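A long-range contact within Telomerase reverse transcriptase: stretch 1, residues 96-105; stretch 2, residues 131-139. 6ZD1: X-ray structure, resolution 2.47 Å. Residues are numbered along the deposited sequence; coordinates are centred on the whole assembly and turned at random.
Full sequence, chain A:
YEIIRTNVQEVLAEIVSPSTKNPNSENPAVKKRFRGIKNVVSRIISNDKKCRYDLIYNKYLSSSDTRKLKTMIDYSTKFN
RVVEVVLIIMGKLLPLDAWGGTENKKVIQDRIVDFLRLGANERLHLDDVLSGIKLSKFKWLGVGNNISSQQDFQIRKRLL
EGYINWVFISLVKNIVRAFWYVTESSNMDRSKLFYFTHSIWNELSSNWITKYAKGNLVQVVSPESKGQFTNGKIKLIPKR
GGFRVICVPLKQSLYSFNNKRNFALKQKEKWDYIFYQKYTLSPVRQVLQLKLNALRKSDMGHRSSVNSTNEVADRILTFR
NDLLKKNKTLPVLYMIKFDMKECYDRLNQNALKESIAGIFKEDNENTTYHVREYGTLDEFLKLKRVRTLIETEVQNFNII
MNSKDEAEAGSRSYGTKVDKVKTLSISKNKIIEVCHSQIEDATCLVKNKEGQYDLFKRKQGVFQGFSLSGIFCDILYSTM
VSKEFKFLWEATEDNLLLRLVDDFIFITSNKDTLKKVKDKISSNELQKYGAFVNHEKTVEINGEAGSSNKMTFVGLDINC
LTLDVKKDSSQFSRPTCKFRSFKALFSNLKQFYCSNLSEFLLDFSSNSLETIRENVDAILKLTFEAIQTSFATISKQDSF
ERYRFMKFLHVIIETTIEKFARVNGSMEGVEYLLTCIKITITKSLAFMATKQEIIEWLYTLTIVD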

ATOM      1  N   LEU A  96      26.581  11.721  26.605  1.00 91.10           N
ATOM      2  CA  LEU A  96      26.457  10.351  27.102  1.00 86.94           C
ATOM      3  C   LEU A  96      25.334  10.218  28.128  1.00 89.66           C
ATOM      4  O   LEU A  96      24.622   9.207  28.150  1.00 89.64           O
ATOM      5  N   ASP A  97      25.173  11.216  29.000  1.00 89.55           N
ATOM      6  CA  ASP A  97      24.079  11.172  29.965  1.00 81.52           C
ATOM      7  C   ASP A  97      22.718  11.298  29.288  1.00 87.05           C
ATOM      8  O   ASP A  97      21.729  10.756  29.791  1.00 81.49           O
ATOM      9  N   ALA A  98      22.649  11.991  28.146  1.00 80.87           N
ATOM     10  CA  ALA A  98      21.376  12.121  27.439  1.00 79.38           C
ATOM     11  C   ALA A  98      20.851  10.767  26.976  1.00 75.27           C
ATOM     12  O   ALA A  98      19.636  10.590  26.833  1.00 75.77           O
ATOM     13  N   TRP A  99      21.748   9.809  26.720  1.00 84.15           N
ATOM     14  CA  TRP A  99      21.366   8.432  26.430  1.00 89.54           C
ATOM     15  C   TRP A  99      21.006   7.642  27.683  1.00 87.91           C
ATOM     16  O   TRP A  99      20.464   6.537  27.565  1.00 78.81           O
ATOM     17  N   GLY A 100      21.326   8.160  28.865  1.00 86.08           N
ATOM     18  CA  GLY A 100      21.001   7.487  30.111  1.00 87.63           C
ATOM     19  C   GLY A 100      21.806   6.232  30.371  1.00 91.66           C
ATOM     20  O   GLY A 100      21.240   5.213  30.784  1.00 90.37           O
ATOM     21  N   GLY A 101      23.113   6.277  30.138  1.00 87.09           N
ATOM     22  CA  GLY A 101      23.943   5.123  30.409  1.00 95.74           C
ATOM     23  C   GLY A 101      24.771   4.699  29.216  1.00 94.64           C
ATOM     24  O   GLY A 101      24.304   4.757  28.075  1.00 93.51           O
ATOM     25  N   THR A 102      25.993   4.242  29.470  1.00 99.50           N
ATOM     26  CA  THR A 102      26.866   3.781  28.397  1.00 96.93           C
ATOM     27  C   THR A 102      26.452   2.419  27.844  1.00101.00           C
ATOM     28  O   THR A 102      27.163   1.862  26.997  1.00101.78           O
ATOM     29  N   GLU A 103      25.318   1.890  28.299  1.00 96.04           N
ATOM     30  CA  GLU A 103      24.722   0.687  27.738  1.00 87.89           C
ATOM     31  C   GLU A 103      23.285   0.888  27.290  1.00 90.22           C
ATOM     32  O   GLU A 103      22.845   0.209  26.359  1.00 88.74           O
ATOM     33  N   ASN A 104      22.544   1.801  27.925  1.00 97.34           N
ATOM     34  CA  ASN A 104      21.258   2.216  27.374  1.00 90.10           C
ATOM     35  C   ASN A 104      21.431   2.842  25.999  1.00 80.36           C
ATOM     36  O   ASN A 104      20.520   2.773  25.167  1.00 73.56           O
ATOM     37  N   LYS A 105      22.588   3.460  25.745  1.00 79.91           N
ATOM     38  CA  LYS A 105      22.879   3.982  24.414  1.00 84.87           C
ATOM     39  C   LYS A 105      22.891   2.864  23.379  1.00 92.14           C
ATOM     40  O   LYS A 105      22.371   3.028  22.269  1.00 87.85           O
ATOM     41  N   SER A 131      13.580  -0.341  26.830  1.00102.17           N
ATOM     42  CA  SER A 131      14.083  -1.419  27.667  1.00101.97           C
ATOM     43  C   SER A 131      15.282  -0.975  28.504  1.00 98.46           C
ATOM     44  O   SER A 131      16.107  -1.812  28.900  1.00 91.77           O
ATOM     45  N   GLY A 132      15.373   0.328  28.828  1.00 92.74           N
ATOM     46  CA  GLY A 132      16.343   0.811  29.787  1.00 88.63           C
ATOM     47  C   GLY A 132      15.671   1.014  31.135  1.00101.66           C
ATOM     48  O   GLY A 132      14.448   0.985  31.246  1.00100.80           O
ATOM     49  N   ILE A 133      16.483   1.187  32.182  1.00 97.54           N
ATOM     50  CA  ILE A 133      15.837   1.093  33.487  1.00108.03           C
ATOM     51  C   ILE A 133      15.948   2.303  34.420  1.00123.06           C
ATOM     52  O   ILE A 133      14.940   2.956  34.708  1.00123.26           O
ATOM     53  N   LYS A 134      17.157   2.649  34.866  1.00127.38           N
ATOM     54  CA  LYS A 134      17.305   3.703  35.874  1.00114.22           C
ATOM     55  C   LYS A 134      18.398   4.706  35.581  1.00105.97           C
ATOM     56  O   LYS A 134      18.343   5.822  36.109  1.00112.52           O
ATOM     57  N   LEU A 135      19.390   4.344  34.770  1.00105.81           N
ATOM     58  CA  LEU A 135      20.628   5.093  34.639  1.00108.83           C
ATOM     59  C   LEU A 135      20.417   6.473  34.039  1.00100.24           C
ATOM     60  O   LEU A 135      21.375   7.250  33.974  1.00101.17           O
ATOM     61  N   SER A 136      19.201   6.791  33.594  1.00 99.08           N
ATOM     62  CA  SER A 136      18.851   8.144  33.167  1.00100.31           C
ATOM     63  C   SER A 136      18.468   8.919  34.421  1.00106.23           C
ATOM     64  O   SER A 136      17.297   9.016  34.785  1.00115.04           O
ATOM     65  N   LYS A 137      19.472   9.488  35.090  1.00102.32           N
ATOM     66  CA  LYS A 137      19.267  10.229  36.335  1.00105.16           C
ATOM     67  C   LYS A 137      18.711  11.618  36.010  1.00106.12           C
ATOM     68  O   LYS A 137      19.381  12.644  36.141  1.00106.11           O
ATOM     69  N   PHE A 138      17.446  11.634  35.585  1.00101.97           N
ATOM     70  CA  PHE A 138      16.785  12.849  35.103  1.00 97.25           C
ATOM     71  C   PHE A 138      17.569  13.457  33.936  1.00106.91           C
ATOM     72  O   PHE A 138      18.102  14.566  34.009  1.00 93.98           O
ATOM     73  N   LYS A 139      17.660  12.676  32.861  1.00106.60           N
ATOM     74  CA  LYS A 139      18.316  13.093  31.624  1.00 84.31           C
ATOM     75  C   LYS A 139      17.440  12.812  30.404  1.00 84.39           C
ATOM     76  O   LYS A 139      16.378  13.409  30.231  1.00 84.38           O
TER

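No hydrogen bond joins the two stretches; they meet through packing alone, burying 370 Å² in total. Asp 97 comes first. Its side chain leaves sideways with chi1 p, and its CB lies 3.6 Å from CE of Lys 139. The backbone O of Asp 97 is closer, 3.1 Å from the same CE. Both carboxylate oxygens of Asp 97 are hydrogen-bonded elsewhere in the structure.

Lys 139 points toward stretch 1, with chi1 m and chi3 p. Its chain lies along Asp 97 and Gly 100, then returns to its own stretch, where NZ donates to Leu 135 O at 2.5 Å.

Ala 98 and Trp 99 point away and add little. Gly 100 lets the backbones close to 3.8 Å between its CA and that of Ser 136. Its CA sits 3.3 Å from Ser 136 OG, and a CB here would clash with that hydroxyl. Positive phi also favours glycine.

Leu 135 points toward stretch 1, m then t. Its CB touches Gly 100 O at 3.2 Å and Gly 101 CA at 4.2 Å.

Asn 104, chi1 m, points toward stretch 2. Its ND2 donates to Gly 100 O at a very short 2.4 Å, bracing the turn, and lies 3.7 Å from Leu 135 CB. Its OD1 packs on Gly 132 CA at 3.2 Å, where a CB would clash.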

ATOM      1  CB  LEU A  96      27.783   9.878  27.701  1.00 88.96           C
ATOM      2  CG  LEU A  96      27.806   8.412  28.150  1.00 82.99           C
ATOM      3  CD1 LEU A  96      27.769   7.467  26.954  1.00 81.71           C
ATOM      4  CD2 LEU A  96      29.010   8.126  29.029  1.00 77.10           C
ATOM      5  CB  ASP A  97      24.258  12.263  31.022  1.00 80.27           C
ATOM      6  CG  ASP A  97      24.378  13.648  30.420  1.00 84.39           C
ATOM      7  OD1 ASP A  97      24.745  13.751  29.231  1.00 91.76           O
ATOM      8  OD2 ASP A  97      24.111  14.636  31.139  1.00 80.21           O
ATOM      9  CB  ALA A  98      21.521  13.072  26.251  1.00 77.70           C
ATOM     10  CB  TRP A  99      22.492   7.707  25.686  1.00 84.54           C
ATOM     11  CG  TRP A  99      22.915   8.365  24.405  1.00 82.73           C
ATOM     12  CD1 TRP A  99      23.817   9.378  24.265  1.00 74.42           C
ATOM     13  CD2 TRP A  99      22.465   8.044  23.079  1.00 79.74           C
ATOM     14  NE1 TRP A  99      23.954   9.714  22.940  1.00 77.45           N
ATOM     15  CE2 TRP A  99      23.135   8.910  22.191  1.00 78.30           C
ATOM     16  CE3 TRP A  99      21.559   7.112  22.559  1.00 72.87           C
ATOM     17  CZ2 TRP A  99      22.929   8.872  20.811  1.00 73.40           C
ATOM     18  CZ3 TRP A  99      21.357   7.076  21.186  1.00 75.51           C
ATOM     19  CH2 TRP A  99      22.039   7.950  20.330  1.00 80.73           C
ATOM     20  CB  THR A 102      28.313   3.728  28.892  1.00105.30           C
ATOM     21  OG1 THR A 102      29.156   3.206  27.858  1.00105.39           O
ATOM     22  CG2 THR A 102      28.418   2.842  30.126  1.00109.12           C
ATOM     23  CB  GLU A 103      24.771  -0.469  28.750  1.00 93.03           C
ATOM     24  CG  GLU A 103      26.172  -0.834  29.196  1.00 78.87           C
ATOM     25  CD  GLU A 103      26.231  -2.190  29.861  1.00113.46           C
ATOM     26  OE1 GLU A 103      25.661  -3.149  29.298  1.00123.57           O
ATOM     27  OE2 GLU A 103      26.841  -2.298  30.945  1.00122.70           O
ATOM     28  CB  ASN A 104      20.564   3.198  28.320  1.00 76.49           C
ATOM     29  CG  ASN A 104      19.969   2.517  29.536  1.00 87.45           C
ATOM     30  OD1 ASN A 104      19.504   1.379  29.461  1.00 95.46           O
ATOM     31  ND2 ASN A 104      19.980   3.211  30.667  1.00100.01           N
ATOM     32  CB  LYS A 105      24.218   4.723  24.424  1.00 84.78           C
ATOM     33  CG  LYS A 105      24.658   5.262  23.070  1.00 83.37           C
ATOM     34  CD  LYS A 105      25.989   6.000  23.176  1.00 86.32           C
ATOM     35  CE  LYS A 105      26.395   6.618  21.844  1.00 82.73           C
ATOM     36  NZ  LYS A 105      27.697   7.341  21.923  1.00 87.78           N
ATOM     37  CB  SER A 131      14.437  -2.646  26.824  1.00 98.87           C
ATOM     38  OG  SER A 131      13.264  -3.198  26.256  1.00 93.54           O
ATOM     39  CB  ILE A 133      16.395  -0.163  34.186  1.00120.10           C
ATOM     40  CG1 ILE A 133      17.893  -0.318  33.851  1.00109.01           C
ATOM     41  CG2 ILE A 133      15.625  -1.405  33.739  1.00112.05           C
ATOM     42  CD1 ILE A 133      18.372  -1.760  33.699  1.00104.31           C
ATOM     43  CB  LYS A 134      17.587   3.091  37.253  1.00 91.77           C
ATOM     44  CG  LYS A 134      16.431   2.321  37.861  1.00121.65           C
ATOM     45  CD  LYS A 134      15.586   3.166  38.808  1.00116.69           C
ATOM     46  CE  LYS A 134      14.328   2.392  39.184  1.00108.73           C
ATOM     47  NZ  LYS A 134      13.403   3.133  40.084  1.00109.35           N
ATOM     48  CB  LEU A 135      21.624   4.262  33.823  1.00102.43           C
ATOM     49  CG  LEU A 135      22.000   2.927  34.488  1.00103.50           C
ATOM     50  CD1 LEU A 135      22.908   2.085  33.604  1.00 99.29           C
ATOM     51  CD2 LEU A 135      22.650   3.150  35.848  1.00 98.50           C
ATOM     52  CB  SER A 136      17.706   8.124  32.157  1.00 87.54           C
ATOM     53  OG  SER A 136      17.913   7.181  31.112  1.00103.75           O
ATOM     54  CB  LYS A 137      20.568  10.314  37.124  1.00105.95           C
ATOM     55  CG  LYS A 137      21.290   8.978  37.331  1.00111.52           C
ATOM     56  CD  LYS A 137      20.596   8.076  38.353  1.00108.09           C
ATOM     57  CE  LYS A 137      21.400   6.799  38.596  1.00103.53           C
ATOM     58  NZ  LYS A 137      20.835   5.952  39.687  1.00 93.03           N
ATOM     59  CB  PHE A 138      16.587  13.864  36.234  1.00 98.61           C
ATOM     60  CG  PHE A 138      15.868  13.307  37.432  1.00114.37           C
ATOM     61  CD1 PHE A 138      14.485  13.237  37.459  1.00111.21           C
ATOM     62  CD2 PHE A 138      16.578  12.859  38.537  1.00110.57           C
ATOM     63  CE1 PHE A 138      13.824  12.728  38.561  1.00110.34           C
ATOM     64  CE2 PHE A 138      15.925  12.348  39.642  1.00112.76           C
ATOM     65  CZ  PHE A 138      14.545  12.282  39.655  1.00115.59           C
ATOM     66  CB  LYS A 139      19.659  12.384  31.455  1.00 83.10           C
ATOM     67  CG  LYS A 139      20.756  12.871  32.382  1.00101.67           C
ATOM     68  CD  LYS A 139      21.080  11.847  33.459  1.00109.69           C
ATOM     69  CE  LYS A 139      21.649  10.564  32.866  1.00101.97           C
ATOM     70  NZ  LYS A 139      22.173   9.634  33.907  1.00108.00           N
TER